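Local coordinates for phosphate-specific transport system accessory protein PhoU homolog (Pseudomonas aeruginosa, PDB 4Q25) that forms a homodimer of all-helical subunits and probably plays a role in regulating phosphate uptake, at residues Arg75-Arg80 / Ser85-Ile90; Arg67-Glu72 / Lys95-Leu100; Gln142-Ala147 / Arg209-Leu214. One frame throughout, in Å; residues are numbered along the deposited sequence.

Interaction 1. Residues Arg75-Arg80 / Ser85-Ile90; sequences RILARR and SDLRLI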
loop_
_atom_site.group_PDB
_atom_site.type_symbol
_atom_site.label_atom_id
_atom_site.label_comp_id
_atom_site.label_asym_id
_atom_site.label_seq_id
_atom_site.Cartn_x
_atom_site.Cartn_y
_atom_site.Cartn_z
ATOM N N ARG A 75 6.848 -22.262 9.337
ATOM C CA ARG A 75 7.327 -23.576 9.646
ATOM C C ARG A 75 8.808 -23.575 9.938
ATOM O O ARG A 75 9.281 -24.158 10.922
ATOM C CB ARG A 75 6.971 -24.511 8.524
ATOM C CG ARG A 75 5.521 -24.398 8.133
ATOM C CD ARG A 75 5.041 -25.541 7.274
ATOM N NE ARG A 75 5.910 -25.777 6.138
ATOM C CZ ARG A 75 5.646 -25.396 4.899
ATOM N NH1 ARG A 75 4.535 -24.762 4.624
ATOM N NH2 ARG A 75 6.499 -25.665 3.939
ATOM N N ILE A 76 9.539 -22.838 9.136
ATOM C CA ILE A 76 10.940 -22.797 9.325
ATOM C C ILE A 76 11.241 -22.226 10.673
ATOM O O ILE A 76 12.069 -22.733 11.364
ATOM C CB ILE A 76 11.630 -21.890 8.297
ATOM C CG1 ILE A 76 11.783 -22.579 6.973
ATOM C CG2 ILE A 76 13.025 -21.519 8.744
ATOM C CD1 ILE A 76 12.334 -21.670 5.912
ATOM N N LEU A 77 10.586 -21.154 11.048
ATOM C CA LEU A 77 10.886 -20.526 12.313
ATOM C C LEU A 77 10.515 -21.418 13.480
ATOM O O LEU A 77 11.162 -21.432 14.489
ATOM C CB LEU A 77 10.217 -19.177 12.432
ATOM C CG LEU A 77 10.877 -17.994 11.748
ATOM C CD1 LEU A 77 10.165 -16.718 12.071
ATOM C CD2 LEU A 77 12.339 -17.850 12.090
ATOM N N ALA A 78 9.430 -22.140 13.322
ATOM C CA ALA A 78 8.901 -22.969 14.353
ATOM C C ALA A 78 9.942 -23.962 14.715
ATOM O O ALA A 78 10.108 -24.252 15.868
ATOM C CB ALA A 78 7.655 -23.663 13.894
ATOM N N ARG A 79 10.729 -24.463 13.781
ATOM C CA ARG A 79 11.794 -25.402 14.130
ATOM C C ARG A 79 13.027 -24.693 14.651
ATOM O O ARG A 79 14.014 -24.564 13.975
ATOM C CB ARG A 79 12.224 -26.222 12.934
ATOM C CG ARG A 79 11.093 -26.706 12.070
ATOM C CD ARG A 79 11.677 -27.289 10.814
ATOM N NE ARG A 79 10.712 -27.328 9.733
ATOM C CZ ARG A 79 9.824 -28.291 9.578
ATOM N NH1 ARG A 79 9.781 -29.286 10.444
ATOM N NH2 ARG A 79 8.975 -28.259 8.569
ATOM N N ARG A 80 12.922 -24.232 15.881
ATOM C CA ARG A 80 14.032 -24.097 16.796
ATOM C C ARG A 80 14.612 -22.759 16.401
ATOM O O ARG A 80 14.447 -22.345 15.283
ATOM C CB ARG A 80 15.032 -25.273 16.669
ATOM C CG ARG A 80 14.501 -26.652 17.113
ATOM C CD ARG A 80 15.503 -27.808 17.034
ATOM N NE ARG A 80 14.905 -29.097 17.405
ATOM C CZ ARG A 80 15.501 -30.286 17.321
ATOM N NH1 ARG A 80 16.743 -30.409 16.884
ATOM N NH2 ARG A 80 14.847 -31.368 17.696
ATOM N N SER A 85 21.649 -14.054 11.621
ATOM C CA SER A 85 21.645 -13.785 10.205
ATOM C C SER A 85 20.483 -14.469 9.512
ATOM O O SER A 85 19.885 -13.922 8.624
ATOM C CB SER A 85 23.004 -14.057 9.571
ATOM O OG SER A 85 23.163 -15.399 9.222
ATOM N N ASP A 86 20.176 -15.681 9.917
ATOM C CA ASP A 86 19.029 -16.374 9.385
ATOM C C ASP A 86 17.752 -15.693 9.769
ATOM O O ASP A 86 16.808 -15.643 9.027
ATOM C CB ASP A 86 19.041 -17.811 9.828
ATOM C CG ASP A 86 20.243 -18.506 9.347
ATOM O OD1 ASP A 86 20.998 -17.844 8.647
ATOM O OD2 ASP A 86 20.456 -19.677 9.656
ATOM N N LEU A 87 17.704 -15.193 10.970
ATOM C CA LEU A 87 16.516 -14.540 11.364
ATOM C C LEU A 87 16.348 -13.335 10.479
ATOM O O LEU A 87 15.284 -13.040 10.043
ATOM C CB LEU A 87 16.575 -14.162 12.820
ATOM C CG LEU A 87 15.365 -13.368 13.224
ATOM C CD1 LEU A 87 14.174 -14.289 13.328
ATOM C CD2 LEU A 87 15.623 -12.655 14.518
ATOM N N ARG A 88 17.420 -12.648 10.183
ATOM C CA ARG A 88 17.294 -11.485 9.349
ATOM C C ARG A 88 16.730 -11.886 7.984
ATOM O O ARG A 88 15.956 -11.182 7.398
ATOM C CB ARG A 88 18.632 -10.775 9.236
ATOM C CG ARG A 88 19.103 -10.149 10.528
ATOM C CD ARG A 88 20.018 -8.972 10.296
ATOM N NE ARG A 88 21.116 -9.298 9.414
ATOM C CZ ARG A 88 22.215 -9.890 9.814
ATOM N NH1 ARG A 88 22.336 -10.236 11.068
ATOM N NH2 ARG A 88 23.172 -10.165 8.967
ATOM N N LEU A 89 17.124 -13.037 7.495
ATOM C CA LEU A 89 16.686 -13.508 6.185
ATOM C C LEU A 89 15.193 -13.845 6.124
ATOM O O LEU A 89 14.505 -13.416 5.212
ATOM C CB LEU A 89 17.497 -14.720 5.734
ATOM C CG LEU A 89 17.122 -15.317 4.370
ATOM C CD1 LEU A 89 17.504 -14.397 3.211
ATOM C CD2 LEU A 89 17.780 -16.668 4.201
ATOM N N ILE A 90 14.716 -14.645 7.069
ATOM C CA ILE A 90 13.290 -14.947 7.186
ATOM C C ILE A 90 12.468 -13.659 7.317
ATOM O O ILE A 90 11.418 -13.510 6.699
ATOM C CB ILE A 90 13.000 -15.808 8.422
ATOM C CG1 ILE A 90 13.706 -17.156 8.323
ATOM C CG2 ILE A 90 11.497 -16.008 8.620
ATOM C CD1 ILE A 90 13.148 -18.049 7.247
#
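A helical hairpin turns around here, where helix 59-78 ends and helix 84-120 begins, and Ile76 and Leu77 of the outgoing helix pack on Leu87 and Ile90 of the returning one. The contact is entirely apolar, with no hydrogen bond across it. Ile90 is its hub, because its two terminal methyls, CG2 and CD1, serve different partners. CG2 meets the forked end of Leu77, lying 3.8 Å from Leu77 CG and equally close to its CD1. The other branch carries CD1 to Ile76, with Ile90 CD1 3.8 Å from Ile76 CG2 and 3.9 Å from Ile76 CD1. On Ile76 the CG2 methyl is anti to the backbone N while CG1 (chi1 -79°) lies beside it, and both branches reach the same Ile90 methyl. Leu77 and Ile90 run past one another in opposite directions, meeting along their flanks. Farther toward the turn, Leu77 CD2 comes within 4.2 Å of Leu87 CD1, a lighter touch. Branched aliphatic residues suit this site because it is buried and the closest backbones, at Leu77 and Ile90, are 7.9 Å apart between CA atoms, a gap that medium-sized side chains bridge. Beyond Ala78 the helix breaks, and Arg79 makes an inverse gamma turn. Pro82 of the connection packs on both leucines, Ile76 also faces helix 15-45, and Leu77 meets Leu87 of the second subunit, so this end of the hairpin lies at the dimer interface. Apolar packing beside a short connection is characteristic of an antiparallel helical hairpin, here part of the PhoU helical-bundle fold.

Interaction 2. Residues Arg67-Glu72 / Lys95-Leu100; sequences RNIDEE and KSVIDL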
loop_
_atom_site.group_PDB
_atom_site.type_symbol
_atom_site.label_atom_id
_atom_site.label_comp_id
_atom_site.label_asym_id
_atom_site.label_seq_id
_atom_site.Cartn_x
_atom_site.Cartn_y
_atom_site.Cartn_z
ATOM N N ARG A 67 0.816 -16.167 0.464
ATOM C CA ARG A 67 0.319 -16.994 1.558
ATOM C C ARG A 67 1.177 -18.222 1.762
ATOM O O ARG A 67 1.513 -18.566 2.898
ATOM C CB ARG A 67 -1.111 -17.442 1.295
ATOM C CG ARG A 67 -2.115 -16.307 1.380
ATOM C CD ARG A 67 -3.467 -16.731 0.824
ATOM N NE ARG A 67 -4.189 -15.559 0.328
ATOM C CZ ARG A 67 -4.745 -15.453 -0.876
ATOM N NH1 ARG A 67 -4.734 -16.478 -1.720
ATOM N NH2 ARG A 67 -5.354 -14.325 -1.214
ATOM N N ASN A 68 1.543 -18.873 0.662
ATOM C CA ASN A 68 2.397 -20.064 0.741
ATOM C C ASN A 68 3.775 -19.774 1.305
ATOM O O ASN A 68 4.334 -20.579 2.029
ATOM C CB ASN A 68 2.508 -20.758 -0.619
ATOM C CG ASN A 68 1.182 -21.300 -1.089
ATOM O OD1 ASN A 68 0.270 -21.449 -0.307
ATOM N ND2 ASN A 68 1.055 -21.543 -2.377
ATOM N N ILE A 69 4.317 -18.619 0.987
ATOM C CA ILE A 69 5.633 -18.247 1.484
ATOM C C ILE A 69 5.545 -17.869 2.961
ATOM O O ILE A 69 6.456 -18.142 3.714
ATOM C CB ILE A 69 6.212 -17.088 0.653
ATOM C CG1 ILE A 69 6.506 -17.560 -0.787
ATOM C CG2 ILE A 69 7.466 -16.518 1.279
ATOM C CD1 ILE A 69 7.080 -16.479 -1.720
ATOM N N ASP A 70 4.461 -17.219 3.374
ATOM C CA ASP A 70 4.307 -16.810 4.776
ATOM C C ASP A 70 4.254 -18.029 5.662
ATOM O O ASP A 70 4.882 -18.051 6.699
ATOM C CB ASP A 70 3.042 -15.952 5.014
ATOM C CG ASP A 70 3.266 -14.467 4.704
ATOM O OD1 ASP A 70 4.234 -13.864 5.225
ATOM O OD2 ASP A 70 2.459 -13.886 3.937
ATOM N N GLU A 71 3.486 -19.028 5.262
ATOM C CA GLU A 71 3.370 -20.265 6.052
ATOM C C GLU A 71 4.687 -21.009 6.116
ATOM O O GLU A 71 5.052 -21.574 7.141
ATOM C CB GLU A 71 2.305 -21.181 5.485
ATOM C CG GLU A 71 0.899 -20.712 5.793
ATOM C CD GLU A 71 0.673 -20.502 7.282
ATOM O OE1 GLU A 71 0.577 -21.511 8.005
ATOM O OE2 GLU A 71 0.625 -19.321 7.713
ATOM N N GLU A 72 5.411 -20.972 5.015
ATOM C CA GLU A 72 6.740 -21.550 4.936
ATOM C C GLU A 72 7.691 -20.901 5.930
ATOM O O GLU A 72 8.481 -21.594 6.605
ATOM C CB GLU A 72 7.257 -21.380 3.511
ATOM C CG GLU A 72 8.288 -22.373 3.102
ATOM C CD GLU A 72 8.771 -22.137 1.689
ATOM O OE1 GLU A 72 9.908 -22.576 1.394
ATOM O OE2 GLU A 72 8.031 -21.521 0.881
ATOM N N LYS A 95 8.590 -9.800 5.031
ATOM C CA LYS A 95 8.224 -8.424 4.751
ATOM C C LYS A 95 8.242 -8.138 3.260
ATOM O O LYS A 95 7.456 -7.338 2.776
ATOM C CB LYS A 95 9.125 -7.443 5.486
ATOM C CG LYS A 95 8.806 -7.419 6.967
ATOM C CD LYS A 95 9.522 -6.322 7.719
ATOM C CE LYS A 95 9.076 -6.351 9.176
ATOM N NZ LYS A 95 9.994 -5.508 9.958
ATOM N N SER A 96 9.112 -8.823 2.526
ATOM C CA SER A 96 9.257 -8.538 1.124
ATOM C C SER A 96 8.137 -9.155 0.281
ATOM O O SER A 96 7.768 -8.562 -0.731
ATOM C CB SER A 96 10.652 -8.860 0.613
ATOM O OG SER A 96 10.787 -10.232 0.514
ATOM N N VAL A 97 7.534 -10.271 0.704
ATOM C CA VAL A 97 6.370 -10.781 -0.033
ATOM C C VAL A 97 5.170 -9.809 0.016
ATOM O O VAL A 97 4.339 -9.811 -0.876
ATOM C CB VAL A 97 5.905 -12.187 0.408
ATOM C CG1 VAL A 97 6.986 -13.195 0.143
ATOM C CG2 VAL A 97 5.502 -12.221 1.872
ATOM N N ILE A 98 5.094 -8.994 1.057
ATOM C CA ILE A 98 4.104 -7.947 1.147
ATOM C C ILE A 98 4.376 -6.909 0.059
ATOM O O ILE A 98 3.457 -6.530 -0.674
ATOM C CB ILE A 98 4.094 -7.243 2.517
ATOM C CG1 ILE A 98 3.883 -8.247 3.673
ATOM C CG2 ILE A 98 2.962 -6.244 2.577
ATOM C CD1 ILE A 98 4.173 -7.642 5.045
ATOM N N ASP A 99 5.632 -6.487 -0.058
ATOM C CA ASP A 99 6.040 -5.574 -1.133
ATOM C C ASP A 99 5.766 -6.130 -2.530
ATOM O O ASP A 99 5.248 -5.420 -3.380
ATOM C CB ASP A 99 7.493 -5.140 -0.978
ATOM C CG ASP A 99 7.709 -4.243 0.252
ATOM O OD1 ASP A 99 7.023 -3.225 0.423
ATOM O OD2 ASP A 99 8.604 -4.543 1.055
ATOM N N LEU A 100 6.047 -7.412 -2.743
ATOM C CA LEU A 100 5.771 -8.039 -4.026
ATOM C C LEU A 100 4.300 -8.118 -4.293
ATOM O O LEU A 100 3.875 -7.947 -5.421
ATOM C CB LEU A 100 6.396 -9.434 -4.128
ATOM C CG LEU A 100 7.922 -9.388 -4.130
ATOM C CD1 LEU A 100 8.478 -10.801 -4.178
ATOM C CD2 LEU A 100 8.438 -8.542 -5.289
#
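Val97 points its two methyls at two different kinds of neighbour, Ile69 and Asp70, which are consecutive on the facing helix. Its CG1 lies against Ile69 at a slant, 3.5 Å from Ile69 CG2 and 3.8 Å from Ile69 CD1. The isoleucine therefore receives this methyl between its short branch and the tip of its long one. That grip follows from Ile69 chi1 of -67°, which sets CG1 beside the backbone N and CG2 anti to it. Val97 CG2 instead faces the carboxylate of Asp70, with OD1 at 3.9 Å and OD2 at 4.0 Å, a van der Waals contact. Here the two side chains pass each other in opposite senses.

The residues belong to helix 59-78 and helix 84-120, antiparallel neighbours in the PhoU bundle, and approach most closely at Ile69 and Val97, whose CA atoms are 7.7 Å apart. A compact beta-branched valine matches that spacing, and Ile69 extends the apolar surface to Ile93 of the same partner helix. Asp70 is buried, yet its charge is answered from outside these two segments: Lys95 of the second subunit forms a salt bridge with it, and Lys95 of this chain returns the bridge to Asp70 of that subunit. Glu66 brings another carboxylate close to Asp70 OD2, which would tend to raise the affinity of one of them for a proton, an effect the lysine probably counters.

Interaction 3. Residues Gln142-Ala147 / Arg209-Leu214; sequences QEALDA and RNIAEL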
loop_
_atom_site.group_PDB
_atom_site.type_symbol
_atom_site.label_atom_id
_atom_site.label_comp_id
_atom_site.label_asym_id
_atom_site.label_seq_id
_atom_site.Cartn_x
_atom_site.Cartn_y
_atom_site.Cartn_z
ATOM N N GLN A 142 13.605 -5.673 -10.750
ATOM C CA GLN A 142 14.650 -6.644 -11.139
ATOM C C GLN A 142 15.876 -6.510 -10.232
ATOM O O GLN A 142 16.373 -7.486 -9.710
ATOM C CB GLN A 142 15.171 -6.469 -12.569
ATOM C CG GLN A 142 14.183 -6.125 -13.679
ATOM C CD GLN A 142 14.871 -5.965 -15.050
ATOM O OE1 GLN A 142 15.998 -6.459 -15.244
ATOM N NE2 GLN A 142 14.202 -5.260 -16.006
ATOM N N GLU A 143 16.330 -5.284 -10.034
ATOM C CA GLU A 143 17.576 -5.021 -9.322
ATOM C C GLU A 143 17.454 -5.361 -7.841
ATOM O O GLU A 143 18.344 -6.007 -7.272
ATOM C CB GLU A 143 18.040 -3.561 -9.520
ATOM C CG GLU A 143 18.638 -3.313 -10.917
ATOM C CD GLU A 143 19.114 -1.883 -11.154
ATOM O OE1 GLU A 143 18.508 -0.921 -10.663
ATOM O OE2 GLU A 143 20.098 -1.705 -11.871
ATOM N N ALA A 144 16.362 -4.941 -7.218
ATOM C CA ALA A 144 16.105 -5.318 -5.836
ATOM C C ALA A 144 16.084 -6.850 -5.678
ATOM O O ALA A 144 16.629 -7.369 -4.716
ATOM C CB ALA A 144 14.809 -4.718 -5.361
ATOM N N LEU A 145 15.472 -7.562 -6.627
ATOM C CA LEU A 145 15.438 -9.024 -6.575
ATOM C C LEU A 145 16.816 -9.585 -6.819
ATOM O O LEU A 145 17.235 -10.515 -6.129
ATOM C CB LEU A 145 14.476 -9.614 -7.602
ATOM C CG LEU A 145 13.013 -9.241 -7.364
ATOM C CD1 LEU A 145 12.133 -9.730 -8.500
ATOM C CD2 LEU A 145 12.547 -9.819 -6.053
ATOM N N ASP A 146 17.518 -9.049 -7.816
ATOM C CA ASP A 146 18.886 -9.499 -8.065
ATOM C C ASP A 146 19.742 -9.240 -6.792
ATOM O O ASP A 146 20.560 -10.047 -6.428
ATOM C CB ASP A 146 19.465 -8.863 -9.355
ATOM C CG ASP A 146 20.967 -9.178 -9.558
ATOM O OD1 ASP A 146 21.333 -10.324 -9.939
ATOM O OD2 ASP A 146 21.787 -8.257 -9.327
ATOM N N ALA A 147 19.490 -8.135 -6.103
ATOM C CA ALA A 147 20.254 -7.753 -4.924
ATOM C C ALA A 147 19.994 -8.702 -3.774
ATOM O O ALA A 147 20.915 -9.150 -3.117
ATOM C CB ALA A 147 19.918 -6.341 -4.501
ATOM N N ARG A 209 12.172 -0.126 -3.640
ATOM C CA ARG A 209 13.045 0.549 -2.700
ATOM C C ARG A 209 12.965 -0.083 -1.337
ATOM O O ARG A 209 13.994 -0.337 -0.737
ATOM C CB ARG A 209 12.698 2.033 -2.614
ATOM C CG ARG A 209 13.521 2.848 -1.642
ATOM C CD ARG A 209 12.715 3.258 -0.423
ATOM N NE ARG A 209 11.950 4.476 -0.662
ATOM C CZ ARG A 209 10.643 4.623 -0.427
ATOM N NH1 ARG A 209 9.913 3.624 0.072
ATOM N NH2 ARG A 209 10.057 5.793 -0.695
ATOM N N ASN A 210 11.751 -0.344 -0.851
ATOM C CA ASN A 210 11.592 -1.045 0.440
ATOM C C ASN A 210 12.280 -2.408 0.449
ATOM O O ASN A 210 12.942 -2.750 1.425
ATOM C CB ASN A 210 10.136 -1.245 0.829
ATOM C CG ASN A 210 9.381 0.059 0.990
ATOM O OD1 ASN A 210 9.962 1.109 1.227
ATOM N ND2 ASN A 210 8.070 -0.012 0.875
ATOM N N ILE A 211 12.119 -3.183 -0.619
ATOM C CA ILE A 211 12.744 -4.502 -0.677
ATOM C C ILE A 211 14.263 -4.388 -0.709
ATOM O O ILE A 211 14.960 -5.277 -0.226
ATOM C CB ILE A 211 12.299 -5.291 -1.899
ATOM C CG1 ILE A 211 10.816 -5.624 -1.787
ATOM C CG2 ILE A 211 13.119 -6.560 -2.043
ATOM C CD1 ILE A 211 10.213 -6.061 -3.103
ATOM N N ALA A 212 14.760 -3.298 -1.290
ATOM C CA ALA A 212 16.192 -3.028 -1.324
ATOM C C ALA A 212 16.710 -2.755 0.086
ATOM O O ALA A 212 17.752 -3.273 0.489
ATOM C CB ALA A 212 16.501 -1.858 -2.255
ATOM N N GLU A 213 15.953 -1.961 0.829
ATOM C CA GLU A 213 16.313 -1.580 2.178
ATOM C C GLU A 213 16.313 -2.795 3.103
ATOM O O GLU A 213 17.109 -2.872 4.049
ATOM C CB GLU A 213 15.398 -0.467 2.685
ATOM C CG GLU A 213 15.813 0.902 2.149
ATOM C CD GLU A 213 14.789 2.024 2.370
ATOM O OE1 GLU A 213 13.594 1.793 2.671
ATOM O OE2 GLU A 213 15.189 3.189 2.218
ATOM N N LEU A 214 15.460 -3.767 2.798
ATOM C CA LEU A 214 15.439 -5.015 3.548
ATOM C C LEU A 214 16.702 -5.823 3.269
ATOM O O LEU A 214 17.196 -6.526 4.149
ATOM C CB LEU A 214 14.198 -5.842 3.213
ATOM C CG LEU A 214 12.877 -5.251 3.707
ATOM C CD1 LEU A 214 11.676 -5.910 3.051
ATOM C CD2 LEU A 214 12.752 -5.380 5.206
#
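Ala144 and Ala212 bring two helices together at a CA-CA separation of 5.1 Å, an intimate approach for helix packing. Segments 142-147 and 209-214 are helical throughout and run in the same general direction, as expected for the first and third members of an up-down-up set. No hydrogen bond links them, and the contact is made by two alanines and the CG2 branch of one isoleucine. The Ala144 methyl points at the other helix, where its CB rests 4.3 Å from Ala212 N, touching main chain, and 4.2 Å from Ile211 CG2. The lone methyl of Ala144 is short enough for the two backbones to close to this distance. Ala212 offers its main chain, its own methyl turned aside to Val159 of helix 153-183. With Ile211 chi1 at -66°, CG2 stands anti to the backbone N and turns to Ala144, while CG1 and CD1 carry on to another helix.

Apart from the Ala144 contact, Arg209 NH1 donates to Asn210 OD1 at 2.8 Å in a bent bond, tilted 34° from the carbonyl plane.

Helix 153-183 lies beside the crossing, its Val159 touching Glu143 as well as Ala212; on another flank Ile211 meets Asp99 and Leu100 of helix 84-120, and Leu145 reaches Glu34 of helix 15-45.

How the interactions relate
All three contacts are buried and lack hydrogen bonds between their segments, yet their settings differ. Interactions 1 and 2 fasten the same pair, helix 59-78 and helix 84-120, interaction 1 at the turn and interaction 2 farther along; both also touch the second subunit, through leucine packing in the first and, in the second, through salt bridges between subunits. Interaction 3 lies in the other PhoU sequence domain, deeper in the chain and untouched by the partner subunit, and its small side chains allow a far closer backbone approach. Interactions 2 and 3 meet directly: Leu100 CD2 is 3.8 Å from Ile211 CD1, joining the two halves of the bundle.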